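Local coordinates for endo-beta-N-acetylglucosaminidase F1 (Bacteroides thetaiotaomicron VPI-5482, PDB 6TCV), which probably cleaves the chitobiose core of high-mannose N-glycans, releasing the oligosaccharide and leaving one N-acetylglucosamine on the protein, at residues G241-L246 with D322-V327; R311-T316 with E346-V351; S392-G397 with E423-S428. The protein carries 2 engineered substitutions. One frame throughout, in Å; residues are numbered along the deposited sequence.

Interaction 1: residues G241-L246 with D322-V327; sequences GVKVLL and DKLVTV
Leu245 meets Leu324 and Thr326 inside the parallel beta/alpha barrel of this glycoside hydrolase. Strands 243-249 and 324-329 are not paired; strand 283-287 lies between them in the barrel wall. Their short segments approach to 8.9 Å between axes and diverge by 59°, so side chains alone bridge the gap. Lys243, Leu245, Leu324 and Thr326 all project toward the facing segment.

The apolar contact comes from the branches of Leu245. Its CD2 lies 4.1 Å from Leu324 CD1, the two side chains crossing at about a right angle. Its CD1 meets Thr326 end-on, 4.0 Å from Thr326 CG2 and 3.7 Å from Thr326 OG1. The chain of Lys243 also passes across Leu324, but the close approach of its CD is doubtful, because Lys243 has a second conformer.

Polar ends are satisfied by other parts of the chain. Lys243 NZ forms a salt bridge with Glu38 of strand 34-39, linking the N-terminal ends of the barrel strands to the N-terminal region, where Asp322 OD2 also binds Thr124 OG1. Before strand 243-249, Gly241 closes the preceding helix in a Schellman motif through the bonds of Val242 N to Leu237 O and Gly241 N to Arg238 O.

The Thr326 side chain is about 10 Å from a bound N-acetylglucosamine, not in contact with it. With chi1 at 74°, Thr326 OG1 sits between its own backbone N and carbonyl carbon, hydrogen-bonded to Tyr171 OH and Val284 O while it brushes Leu245 CD1.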
ATOM      1  N   GLY A 241      -0.525  12.879   4.591  1.00 14.40           N
ATOM      2  CA  GLY A 241      -0.039  12.190   3.417  1.00 13.71           C
ATOM      3  C   GLY A 241       0.461  10.798   3.673  1.00 13.53           C
ATOM      4  O   GLY A 241       0.922  10.143   2.729  1.00 16.10           O
ATOM      5  N   VAL A 242       0.419  10.313   4.909  1.00 12.21           N
ATOM      6  CA  VAL A 242       0.849   8.943   5.209  1.00 13.19           C
ATOM      7  C   VAL A 242      -0.264   7.988   4.762  1.00 12.65           C
ATOM      8  O   VAL A 242      -1.457   8.243   5.008  1.00 14.37           O
ATOM      9  CB  VAL A 242       1.087   8.791   6.721  1.00 13.40           C
ATOM     10  CG1 VAL A 242       1.455   7.378   7.104  1.00 14.37           C
ATOM     11  CG2 VAL A 242       2.167   9.743   7.201  1.00 14.73           C
ATOM     12  N   LYS A 243       0.121   6.879   4.138  0.52 12.12           N
ATOM     13  CA  LYS A 243      -0.858   5.863   3.767  0.52 12.63           C
ATOM     14  C   LYS A 243      -0.956   4.834   4.881  0.52 13.07           C
ATOM     15  O   LYS A 243       0.060   4.216   5.251  0.52 13.08           O
ATOM     16  CB  LYS A 243      -0.448   5.179   2.468  0.52 14.79           C
ATOM     17  CG  LYS A 243      -0.430   6.110   1.274  0.52 15.45           C
ATOM     18  CD  LYS A 243      -0.063   5.359   0.010  0.52 17.53           C
ATOM     19  CE  LYS A 243      -0.337   6.203  -1.229  0.52 21.69           C
ATOM     20  NZ  LYS A 243       0.445   7.441  -1.211  0.52 27.39           N
ATOM     21  N   VAL A 244      -2.186   4.623   5.381  1.00 11.39           N
ATOM     22  CA  VAL A 244      -2.453   3.745   6.514  1.00 11.58           C
ATOM     23  C   VAL A 244      -3.087   2.472   5.981  1.00 11.15           C
ATOM     24  O   VAL A 244      -4.191   2.514   5.421  1.00 12.11           O
ATOM     25  CB  VAL A 244      -3.334   4.410   7.567  1.00 11.76           C
ATOM     26  CG1 VAL A 244      -3.651   3.415   8.686  1.00 13.54           C
ATOM     27  CG2 VAL A 244      -2.669   5.654   8.122  1.00 12.97           C
ATOM     28  N   LEU A 245      -2.411   1.342   6.154  1.00 10.99           N
ATOM     29  CA  LEU A 245      -2.886   0.058   5.664  1.00 11.41           C
ATOM     30  C   LEU A 245      -3.359  -0.787   6.831  1.00 12.00           C
ATOM     31  O   LEU A 245      -2.770  -0.778   7.914  1.00 12.43           O
ATOM     32  CB  LEU A 245      -1.789  -0.730   4.949  1.00 11.82           C
ATOM     33  CG  LEU A 245      -0.967   0.006   3.904  1.00 12.61           C
ATOM     34  CD1 LEU A 245      -0.049  -0.921   3.151  1.00 12.55           C
ATOM     35  CD2 LEU A 245      -1.843   0.762   2.927  1.00 13.75           C
ATOM     36  N   LEU A 246      -4.385  -1.604   6.581  1.00 11.09           N
ATOM     37  CA  LEU A 246      -4.782  -2.626   7.541  1.00 12.37           C
ATOM     38  C   LEU A 246      -3.905  -3.851   7.322  1.00 11.41           C
ATOM     39  O   LEU A 246      -3.806  -4.365   6.200  1.00 12.32           O
ATOM     40  CB  LEU A 246      -6.251  -2.990   7.340  1.00 12.74           C
ATOM     41  CG  LEU A 246      -6.852  -3.954   8.394  1.00 12.94           C
ATOM     42  CD1 LEU A 246      -6.796  -3.335   9.791  1.00 14.07           C
ATOM     43  CD2 LEU A 246      -8.270  -4.317   7.973  1.00 15.79           C
ATOM     44  N   ASP A 322      -7.694   1.538  -6.610  0.60 13.35           N
ATOM     45  CA  ASP A 322      -6.904   2.729  -6.293  0.60 14.76           C
ATOM     46  C   ASP A 322      -6.111   2.605  -4.992  0.60 14.25           C
ATOM     47  O   ASP A 322      -5.377   3.540  -4.668  0.60 16.15           O
ATOM     48  CB  ASP A 322      -7.801   3.978  -6.270  0.60 15.82           C
ATOM     49  CG  ASP A 322      -8.888   3.881  -5.235  0.60 14.89           C
ATOM     50  OD1 ASP A 322      -9.389   2.780  -4.980  0.60 15.17           O
ATOM     51  OD2 ASP A 322      -9.297   4.949  -4.726  0.60 19.76           O
ATOM     52  N   LYS A 323      -6.231   1.492  -4.265  1.00 13.45           N
ATOM     53  CA  LYS A 323      -5.569   1.315  -2.974  1.00 13.50           C
ATOM     54  C   LYS A 323      -4.426   0.318  -3.079  1.00 13.07           C
ATOM     55  O   LYS A 323      -4.306  -0.416  -4.068  1.00 14.54           O
ATOM     56  CB  LYS A 323      -6.593   0.861  -1.925  1.00 15.39           C
ATOM     57  CG  LYS A 323      -7.676   1.909  -1.689  1.00 15.36           C
ATOM     58  CD  LYS A 323      -8.560   1.612  -0.493  1.00 15.80           C
ATOM     59  CE  LYS A 323      -9.586   2.687  -0.221  1.00 20.28           C
ATOM     60  NZ  LYS A 323     -10.716   2.518  -1.133  1.00 23.16           N
ATOM     61  N   LEU A 324      -3.557   0.316  -2.073  1.00 12.85           N
ATOM     62  CA  LEU A 324      -2.367  -0.511  -2.094  1.00 12.42           C
ATOM     63  C   LEU A 324      -2.665  -1.949  -1.695  1.00 12.73           C
ATOM     64  O   LEU A 324      -3.312  -2.199  -0.673  1.00 12.88           O
ATOM     65  CB  LEU A 324      -1.307   0.061  -1.160  1.00 14.26           C
ATOM     66  CG  LEU A 324      -0.774   1.426  -1.583  1.00 13.87           C
ATOM     67  CD1 LEU A 324       0.111   1.975  -0.470  1.00 17.86           C
ATOM     68  CD2 LEU A 324       0.050   1.338  -2.860  1.00 16.53           C
ATOM     69  N   VAL A 325      -2.166  -2.905  -2.482  1.00 12.07           N
ATOM     70  CA  VAL A 325      -2.151  -4.321  -2.129  1.00 12.25           C
ATOM     71  C   VAL A 325      -0.703  -4.710  -1.944  1.00 12.57           C
ATOM     72  O   VAL A 325       0.106  -4.608  -2.883  1.00 12.77           O
ATOM     73  CB  VAL A 325      -2.869  -5.171  -3.174  1.00 13.14           C
ATOM     74  CG1 VAL A 325      -2.787  -6.666  -2.852  1.00 13.97           C
ATOM     75  CG2 VAL A 325      -4.317  -4.720  -3.292  1.00 14.03           C
ATOM     76  N   THR A 326      -0.363  -5.081  -0.728  1.00 11.76           N
ATOM     77  CA  THR A 326       1.031  -5.298  -0.378  1.00 13.19           C
ATOM     78  C   THR A 326       1.145  -6.614   0.373  1.00 11.88           C
ATOM     79  O   THR A 326       0.178  -7.078   0.988  1.00 12.65           O
ATOM     80  CB  THR A 326       1.621  -4.138   0.455  1.00 12.12           C
ATOM     81  OG1 THR A 326       1.129  -4.155   1.802  1.00 12.06           O
ATOM     82  CG2 THR A 326       1.299  -2.798  -0.148  1.00 13.40           C
ATOM     83  N   VAL A 327       2.324  -7.215   0.332  1.00 11.59           N
ATOM     84  CA  VAL A 327       2.561  -8.524   0.927  1.00 12.25           C
ATOM     85  C   VAL A 327       3.883  -8.551   1.687  1.00 12.72           C
ATOM     86  O   VAL A 327       4.869  -7.916   1.311  1.00 13.19           O
ATOM     87  CB  VAL A 327       2.474  -9.701  -0.046  1.00 14.51           C
ATOM     88  CG1 VAL A 327       1.114  -9.754  -0.678  1.00 15.25           C
ATOM     89  CG2 VAL A 327       3.535  -9.588  -1.090  1.00 16.62           C
TER

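Interaction 2: residues R311-T316 with E346-V351; sequences RLCYET and EWIDIV
A chi1 of 168° carries the Tyr314 ring away from its own backbone N and lays it beside Trp347, whose chi1 of 42° turns the indole back toward the helix. The phenol and indole planes then stand at 87° in a T-shaped (edge-to-face) pair, with centroids 5.3 Å apart between the Tyr314 ring and the five-membered ring of Trp347. Tyr314 presents its edge: CD1 lies near its ring plane, 3.5 Å from Trp347 CD1. Tyr314 CB sits over the same indole, making a CH-pi contact 4.1 Å from the centroid of the Trp347 five-membered ring. Farther along the indole, Cys313 CB comes obliquely to within 3.7 Å of Trp347 CE3, and Cys313 SG rests 3.8 Å from Ile348 CD1.

Helix 306-319 is the crossover of a beta-alpha-beta unit of the barrel, leading from strand 283-287 to strand 324-329. Trp347 and Ile348 lie in the approach to the next strand, 350-353, and pack against the face of the helix that carries Cys313 and Tyr314. Val339 touches both Tyr314 and Trp347, and Trp347 NE1 is hydrogen-bonded to Val342 O, which would help fix the rotation of the indole. Trp347 O, buried here, has no polar partner in the model.

Away from Trp347, Arg311 NH1 and Glu315 OE2 form a 2.9 Å salt bridge across one helical turn; Glu315 OE2 meets the edge of the guanidinium, close to its plane, and Asp340 is a second carboxylate partner of NH1. Leu312 O is gripped from opposite faces by Thr316 N and Thr316 OG1; the hydrogen bond from Thr316 OG1 to Leu312 O is 2.7 Å.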
ATOM      1  N   ARG A 311      -4.188 -15.413  -6.097  1.00 14.88           N
ATOM      2  CA  ARG A 311      -5.610 -15.181  -6.356  1.00 14.72           C
ATOM      3  C   ARG A 311      -6.198 -14.147  -5.381  1.00 13.86           C
ATOM      4  O   ARG A 311      -6.896 -13.207  -5.790  1.00 14.48           O
ATOM      5  CB  ARG A 311      -6.380 -16.497  -6.301  1.00 15.68           C
ATOM      6  CG  ARG A 311      -7.945 -16.336  -6.260  1.00 16.86           C
ATOM      7  CD  ARG A 311      -8.490 -15.738  -7.557  1.00 16.80           C
ATOM      8  NE  ARG A 311      -8.235 -16.638  -8.688  1.00 18.21           N
ATOM      9  CZ  ARG A 311      -8.493 -16.309  -9.938  1.00 18.44           C
ATOM     10  NH1 ARG A 311      -9.024 -15.155 -10.264  1.00 18.07           N
ATOM     11  NH2 ARG A 311      -8.149 -17.153 -10.920  1.00 21.76           N
ATOM     12  N   LEU A 312      -5.890 -14.283  -4.104  1.00 13.43           N
ATOM     13  CA  LEU A 312      -6.385 -13.318  -3.128  1.00 14.38           C
ATOM     14  C   LEU A 312      -5.857 -11.924  -3.412  1.00 13.58           C
ATOM     15  O   LEU A 312      -6.611 -10.942  -3.376  1.00 14.08           O
ATOM     16  CB  LEU A 312      -6.019 -13.741  -1.679  1.00 13.09           C
ATOM     17  CG  LEU A 312      -6.373 -12.713  -0.601  1.00 13.46           C
ATOM     18  CD1 LEU A 312      -7.885 -12.452  -0.572  1.00 14.85           C
ATOM     19  CD2 LEU A 312      -5.843 -13.135   0.763  1.00 13.61           C
ATOM     20  N   CYS A 313      -4.571 -11.798  -3.732  1.00 12.97           N
ATOM     21  CA  CYS A 313      -4.028 -10.469  -4.013  1.00 13.60           C
ATOM     22  C   CYS A 313      -4.696  -9.836  -5.224  1.00 12.77           C
ATOM     23  O   CYS A 313      -5.066  -8.655  -5.196  1.00 13.46           O
ATOM     24  CB  CYS A 313      -2.511 -10.552  -4.214  1.00 13.65           C
ATOM     25  SG  CYS A 313      -1.611 -10.991  -2.690  1.00 14.50           S
ATOM     26  N   TYR A 314      -4.840 -10.617  -6.296  1.00 13.48           N
ATOM     27  CA  TYR A 314      -5.460 -10.149  -7.523  1.00 13.90           C
ATOM     28  C   TYR A 314      -6.885  -9.701  -7.257  1.00 13.67           C
ATOM     29  O   TYR A 314      -7.290  -8.623  -7.695  1.00 14.40           O
ATOM     30  CB  TYR A 314      -5.446 -11.286  -8.561  1.00 15.35           C
ATOM     31  CG  TYR A 314      -6.295 -11.018  -9.753  1.00 15.55           C
ATOM     32  CD1 TYR A 314      -5.852 -10.166 -10.772  1.00 17.44           C
ATOM     33  CD2 TYR A 314      -7.542 -11.592  -9.863  1.00 16.39           C
ATOM     34  CE1 TYR A 314      -6.683  -9.890 -11.890  1.00 20.23           C
ATOM     35  CE2 TYR A 314      -8.345 -11.337 -10.977  1.00 18.02           C
ATOM     36  CZ  TYR A 314      -7.887 -10.501 -11.978  1.00 20.15           C
ATOM     37  OH  TYR A 314      -8.690 -10.237 -13.079  1.00 24.38           O
ATOM     38  N   GLU A 315      -7.679 -10.521  -6.564  1.00 14.78           N
ATOM     39  CA  GLU A 315      -9.062 -10.163  -6.296  1.00 14.70           C
ATOM     40  C   GLU A 315      -9.150  -8.958  -5.387  1.00 13.62           C
ATOM     41  O   GLU A 315     -10.078  -8.163  -5.515  1.00 14.23           O
ATOM     42  CB  GLU A 315      -9.840 -11.356  -5.706  1.00 13.63           C
ATOM     43  CG  GLU A 315      -9.945 -12.544  -6.629  1.00 16.60           C
ATOM     44  CD  GLU A 315     -10.738 -12.309  -7.893  1.00 16.96           C
ATOM     45  OE1 GLU A 315     -11.503 -11.285  -7.978  1.00 17.62           O
ATOM     46  OE2 GLU A 315     -10.622 -13.155  -8.814  1.00 17.63           O
ATOM     47  N   THR A 316      -8.214  -8.805  -4.461  1.00 13.45           N
ATOM     48  CA  THR A 316      -8.235  -7.629  -3.603  1.00 13.60           C
ATOM     49  C   THR A 316      -7.973  -6.370  -4.419  1.00 12.72           C
ATOM     50  O   THR A 316      -8.708  -5.385  -4.282  1.00 13.37           O
ATOM     51  CB  THR A 316      -7.196  -7.764  -2.490  1.00 12.89           C
ATOM     52  OG1 THR A 316      -7.419  -8.947  -1.707  1.00 13.36           O
ATOM     53  CG2 THR A 316      -7.271  -6.603  -1.537  1.00 13.37           C
ATOM     54  N   GLU A 346       0.369  -5.357 -11.723  1.00 15.86           N
ATOM     55  CA  GLU A 346      -0.944  -4.733 -11.644  1.00 17.30           C
ATOM     56  C   GLU A 346      -1.599  -4.961 -10.286  1.00 15.87           C
ATOM     57  O   GLU A 346      -2.640  -4.338 -10.029  1.00 18.07           O
ATOM     58  CB  GLU A 346      -1.845  -5.304 -12.729  1.00 17.21           C
ATOM     59  CG  GLU A 346      -1.409  -5.125 -14.180  1.00 18.95           C
ATOM     60  CD  GLU A 346      -1.811  -3.806 -14.839  1.00 22.78           C
ATOM     61  OE1 GLU A 346      -2.560  -2.992 -14.241  1.00 22.67           O
ATOM     62  OE2 GLU A 346      -1.502  -3.635 -16.067  1.00 23.52           O
ATOM     63  N   TRP A 347      -1.114  -5.893  -9.454  1.00 14.28           N
ATOM     64  CA  TRP A 347      -1.806  -6.239  -8.209  1.00 14.14           C
ATOM     65  C   TRP A 347      -0.912  -6.456  -6.990  1.00 16.13           C
ATOM     66  O   TRP A 347      -1.445  -6.778  -5.929  1.00 15.91           O
ATOM     67  CB  TRP A 347      -2.850  -7.390  -8.404  1.00 14.45           C
ATOM     68  CG  TRP A 347      -2.409  -8.525  -9.267  1.00 14.66           C
ATOM     69  CD1 TRP A 347      -2.645  -8.686 -10.576  1.00 16.45           C
ATOM     70  CD2 TRP A 347      -1.663  -9.684  -8.829  1.00 14.80           C
ATOM     71  NE1 TRP A 347      -2.055  -9.849 -11.032  1.00 16.05           N
ATOM     72  CE2 TRP A 347      -1.428 -10.464  -9.962  1.00 15.35           C
ATOM     73  CE3 TRP A 347      -1.142 -10.109  -7.592  1.00 15.22           C
ATOM     74  CZ2 TRP A 347      -0.715 -11.675  -9.896  1.00 16.49           C
ATOM     75  CZ3 TRP A 347      -0.419 -11.288  -7.539  1.00 15.99           C
ATOM     76  CH2 TRP A 347      -0.208 -12.042  -8.682  1.00 16.62           C
ATOM     77  N   ILE A 348       0.420  -6.336  -7.100  0.79 13.46           N
ATOM     78  CA  ILE A 348       1.327  -6.238  -5.953  0.79 13.08           C
ATOM     79  C   ILE A 348       2.001  -4.863  -6.057  0.79 13.58           C
ATOM     80  O   ILE A 348       2.905  -4.664  -6.893  0.79 14.45           O
ATOM     81  CB  ILE A 348       2.384  -7.367  -5.888  0.79 14.55           C
ATOM     82  CG1 ILE A 348       1.765  -8.766  -5.953  0.79 15.24           C
ATOM     83  CG2 ILE A 348       3.243  -7.148  -4.612  0.79 14.47           C
ATOM     84  CD1 ILE A 348       1.018  -9.114  -4.728  0.79 15.46           C
ATOM     85  N   ASP A 349       1.586  -3.923  -5.204  1.00 12.96           N
ATOM     86  CA  ASP A 349       2.183  -2.611  -5.219  1.00 12.32           C
ATOM     87  C   ASP A 349       3.509  -2.569  -4.483  1.00 12.97           C
ATOM     88  O   ASP A 349       4.427  -1.846  -4.923  1.00 13.85           O
ATOM     89  CB  ASP A 349       1.207  -1.633  -4.610  1.00 13.22           C
ATOM     90  CG  ASP A 349      -0.009  -1.475  -5.450  1.00 13.79           C
ATOM     91  OD1 ASP A 349       0.112  -0.921  -6.564  1.00 15.93           O
ATOM     92  OD2 ASP A 349      -1.129  -1.899  -5.027  1.00 13.94           O
ATOM     93  N   ILE A 350       3.626  -3.288  -3.369  1.00 12.03           N
ATOM     94  CA  ILE A 350       4.827  -3.291  -2.541  1.00 11.84           C
ATOM     95  C   ILE A 350       4.978  -4.698  -1.993  1.00 11.82           C
ATOM     96  O   ILE A 350       3.998  -5.259  -1.477  1.00 12.99           O
ATOM     97  CB  ILE A 350       4.777  -2.275  -1.359  1.00 11.98           C
ATOM     98  CG1 ILE A 350       4.310  -0.884  -1.816  1.00 12.83           C
ATOM     99  CG2 ILE A 350       6.155  -2.170  -0.702  1.00 13.83           C
ATOM    100  CD1 ILE A 350       4.060   0.074  -0.656  1.00 13.44           C
ATOM    101  N   VAL A 351       6.201  -5.224  -2.026  1.00 12.51           N
ATOM    102  CA  VAL A 351       6.540  -6.479  -1.349  1.00 12.88           C
ATOM    103  C   VAL A 351       7.701  -6.190  -0.398  1.00 12.50           C
ATOM    104  O   VAL A 351       8.716  -5.583  -0.774  1.00 12.84           O
ATOM    105  CB  VAL A 351       6.816  -7.645  -2.322  1.00 13.35           C
ATOM    106  CG1 VAL A 351       7.859  -7.335  -3.371  1.00 13.62           C
ATOM    107  CG2 VAL A 351       7.189  -8.922  -1.542  1.00 14.44           C
TER

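Interaction 3: residues S392-G397 with E423-S428; sequences SMIDGG and EVLYGS
The last turns of helices 387-396 and 421-426 face each other through Ile394 and Leu425, whose CA atoms are 7.9 Å apart, the nearest such pair between the two segments. Ile394 carries the contact by itself on its side. CG1 is placed opposite the carbonyl carbon by a chi1 of -71°, and chi2 of 167° extends the chain further, so CD1 becomes the leading atom and reaches across to the second helix. There its tip rests against methyls of two consecutive residues: Val424 CG1 lies 4.0 Å from Ile394 CD1, and Leu425 CD2 lies 3.9 Å from the same atom. Leu425 CD2 also passes Ile394 CG1 at 4.1 Å. Both pairs cross obliquely, and the touching groups are all methyls and a methylene, held by van der Waals contact. Much of Ile394 remains exposed, whereas Leu425 is buried, so the contact runs from the protein surface inward.

Glycines follow both helices. Gly397 turns the chain at positive phi in a Schellman motif, its N bonded to Ile394 O at 3.0 Å, so the residue that reaches across also takes part in the helix terminus. Gly427 also has positive phi, and its N keeps a helical bond to Glu423 O (2.9 Å). Next to the contact, Leu425 CB stands over the centre of the Tyr426 ring, whose OH is hydrogen-bonded to Met168 O.

This is plain packing on the outer layer of the barrel. Val424 also touches Ala387, Ala390 and Gln391 of helix 387-396, while Leu425 touches Ala390 and Phe401 of strand 400-404, the barrel strand that comes between the two helices in the chain.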
ATOM      1  N   SER A 392      23.913   1.665  -1.086  0.64 20.30           N
ATOM      2  CA  SER A 392      23.770   0.326  -1.640  0.64 22.35           C
ATOM      3  C   SER A 392      22.375   0.108  -2.222  0.64 19.45           C
ATOM      4  O   SER A 392      22.229  -0.370  -3.357  0.64 24.32           O
ATOM      5  CB  SER A 392      24.072  -0.695  -0.547  0.64 23.22           C
ATOM      6  OG  SER A 392      23.867  -2.009  -1.023  0.64 28.38           O
ATOM      7  N   MET A 393      21.333   0.448  -1.454  1.00 18.31           N
ATOM      8  CA  MET A 393      19.960   0.208  -1.903  1.00 18.01           C
ATOM      9  C   MET A 393      19.599   1.066  -3.105  1.00 17.72           C
ATOM     10  O   MET A 393      18.930   0.587  -4.034  1.00 19.01           O
ATOM     11  CB  MET A 393      18.976   0.432  -0.770  1.00 18.43           C
ATOM     12  CG  MET A 393      19.170  -0.536   0.354  1.00 19.66           C
ATOM     13  SD  MET A 393      17.870  -0.505   1.599  1.00 17.70           S
ATOM     14  CE  MET A 393      18.078   1.135   2.252  1.00 17.81           C
ATOM     15  N   ILE A 394      20.040   2.331  -3.117  1.00 18.48           N
ATOM     16  CA  ILE A 394      19.825   3.155  -4.304  1.00 20.89           C
ATOM     17  C   ILE A 394      20.504   2.520  -5.509  1.00 20.15           C
ATOM     18  O   ILE A 394      19.930   2.436  -6.598  1.00 22.49           O
ATOM     19  CB  ILE A 394      20.307   4.599  -4.080  1.00 20.68           C
ATOM     20  CG1 ILE A 394      19.401   5.354  -3.130  1.00 20.26           C
ATOM     21  CG2 ILE A 394      20.468   5.333  -5.405  1.00 25.06           C
ATOM     22  CD1 ILE A 394      20.036   6.675  -2.645  1.00 23.28           C
ATOM     23  N   ASP A 395      21.767   2.103  -5.348  1.00 21.05           N
ATOM     24  CA  ASP A 395      22.489   1.510  -6.472  1.00 22.98           C
ATOM     25  C   ASP A 395      21.791   0.253  -6.981  1.00 23.05           C
ATOM     26  O   ASP A 395      21.868  -0.068  -8.180  1.00 25.01           O
ATOM     27  CB  ASP A 395      23.921   1.134  -6.079  1.00 24.46           C
ATOM     28  CG  ASP A 395      24.806   2.324  -5.767  1.00 31.45           C
ATOM     29  OD1 ASP A 395      24.440   3.449  -6.129  1.00 25.82           O
ATOM     30  OD2 ASP A 395      25.899   2.118  -5.173  1.00 32.43           O
ATOM     31  N   GLY A 396      21.160  -0.498  -6.082  1.00 22.63           N
ATOM     32  CA  GLY A 396      20.432  -1.694  -6.474  1.00 23.03           C
ATOM     33  C   GLY A 396      19.045  -1.458  -7.025  1.00 22.86           C
ATOM     34  O   GLY A 396      18.421  -2.394  -7.523  1.00 23.88           O
ATOM     35  N   GLY A 397      18.580  -0.216  -6.995  1.00 19.83           N
ATOM     36  CA  GLY A 397      17.277   0.121  -7.527  1.00 20.83           C
ATOM     37  C   GLY A 397      16.100  -0.207  -6.632  1.00 18.51           C
ATOM     38  O   GLY A 397      14.959  -0.235  -7.119  1.00 20.16           O
ATOM     39  N   GLU A 423      20.497  11.501   4.979  1.00 18.95           N
ATOM     40  CA  GLU A 423      21.278  12.407   4.156  1.00 20.59           C
ATOM     41  C   GLU A 423      21.494  11.851   2.751  1.00 18.93           C
ATOM     42  O   GLU A 423      21.453  12.605   1.771  1.00 22.25           O
ATOM     43  CB  GLU A 423      22.650  12.598   4.821  1.00 23.13           C
ATOM     44  CG  GLU A 423      23.483  13.771   4.383  1.00 33.91           C
ATOM     45  CD  GLU A 423      24.385  14.246   5.510  1.00 48.87           C
ATOM     46  OE1 GLU A 423      24.431  15.465   5.769  1.00 56.63           O
ATOM     47  OE2 GLU A 423      25.030  13.389   6.160  1.00 51.18           O
ATOM     48  N   VAL A 424      21.723  10.539   2.635  1.00 19.75           N
ATOM     49  CA  VAL A 424      21.951   9.928   1.333  1.00 18.87           C
ATOM     50  C   VAL A 424      20.643   9.845   0.550  1.00 17.43           C
ATOM     51  O   VAL A 424      20.602  10.136  -0.653  1.00 20.47           O
ATOM     52  CB  VAL A 424      22.598   8.533   1.491  1.00 19.45           C
ATOM     53  CG1 VAL A 424      22.662   7.774   0.139  1.00 21.17           C
ATOM     54  CG2 VAL A 424      24.005   8.672   2.082  1.00 23.06           C
ATOM     55  N   LEU A 425      19.549   9.436   1.213  1.00 17.82           N
ATOM     56  CA  LEU A 425      18.292   9.203   0.509  1.00 17.03           C
ATOM     57  C   LEU A 425      17.588  10.495   0.129  1.00 17.39           C
ATOM     58  O   LEU A 425      16.973  10.570  -0.943  1.00 18.52           O
ATOM     59  CB  LEU A 425      17.330   8.393   1.396  1.00 18.53           C
ATOM     60  CG  LEU A 425      17.770   7.002   1.784  1.00 15.68           C
ATOM     61  CD1 LEU A 425      16.647   6.414   2.663  1.00 19.24           C
ATOM     62  CD2 LEU A 425      18.010   6.097   0.624  1.00 18.53           C
ATOM     63  N   TYR A 426      17.713  11.548   0.926  1.00 17.09           N
ATOM     64  CA  TYR A 426      16.868  12.739   0.863  1.00 17.19           C
ATOM     65  C   TYR A 426      17.619  14.045   1.004  1.00 18.77           C
ATOM     66  O   TYR A 426      16.992  15.098   0.855  1.00 21.48           O
ATOM     67  CB  TYR A 426      15.839  12.699   2.002  1.00 17.13           C
ATOM     68  CG  TYR A 426      15.071  11.393   2.090  1.00 15.50           C
ATOM     69  CD1 TYR A 426      14.305  10.935   0.996  1.00 15.59           C
ATOM     70  CD2 TYR A 426      15.045  10.612   3.238  1.00 14.99           C
ATOM     71  CE1 TYR A 426      13.587   9.769   1.057  1.00 13.88           C
ATOM     72  CE2 TYR A 426      14.302   9.476   3.326  1.00 14.99           C
ATOM     73  CZ  TYR A 426      13.588   9.039   2.233  1.00 13.79           C
ATOM     74  OH  TYR A 426      12.851   7.846   2.327  1.00 15.52           O
ATOM     75  N   GLY A 427      18.917  14.026   1.296  1.00 18.49           N
ATOM     76  CA  GLY A 427      19.624  15.237   1.617  1.00 20.47           C
ATOM     77  C   GLY A 427      19.263  15.781   2.992  1.00 19.21           C
ATOM     78  O   GLY A 427      19.529  16.963   3.251  1.00 21.35           O
ATOM     79  N   SER A 428      18.674  14.968   3.879  1.00 17.55           N
ATOM     80  CA  SER A 428      18.320  15.445   5.220  1.00 17.36           C
ATOM     81  C   SER A 428      18.267  14.245   6.144  1.00 16.51           C
ATOM     82  O   SER A 428      17.520  13.302   5.896  1.00 15.90           O
ATOM     83  CB  SER A 428      16.960  16.157   5.116  1.00 18.48           C
ATOM     84  OG  SER A 428      16.545  16.773   6.345  1.00 19.80           O
TER

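Overall arrangement
Interactions 1 and 2 interlock: their segments alternate along the chain, their centres are 12 Å apart, and they join where strands 324-329 and 350-353 pair, Val325 O lying 2.8 Å from Asp349 N in a probable hydrogen bond. The first lies inside the barrel, between strands one apart in its wall; the second packs a crossover helix outside the same wall. Interaction 3 comes later in the sequence and lies apart, its centre 23 Å from that of interaction 1 and 27 Å from that of interaction 2, touching neither. It joins helices flanking strand 400-404, which closes the barrel against strand 169-175. Side chains of interactions 1 and 2 lie about 10 and 14 Å from a bound N-acetylglucosamine.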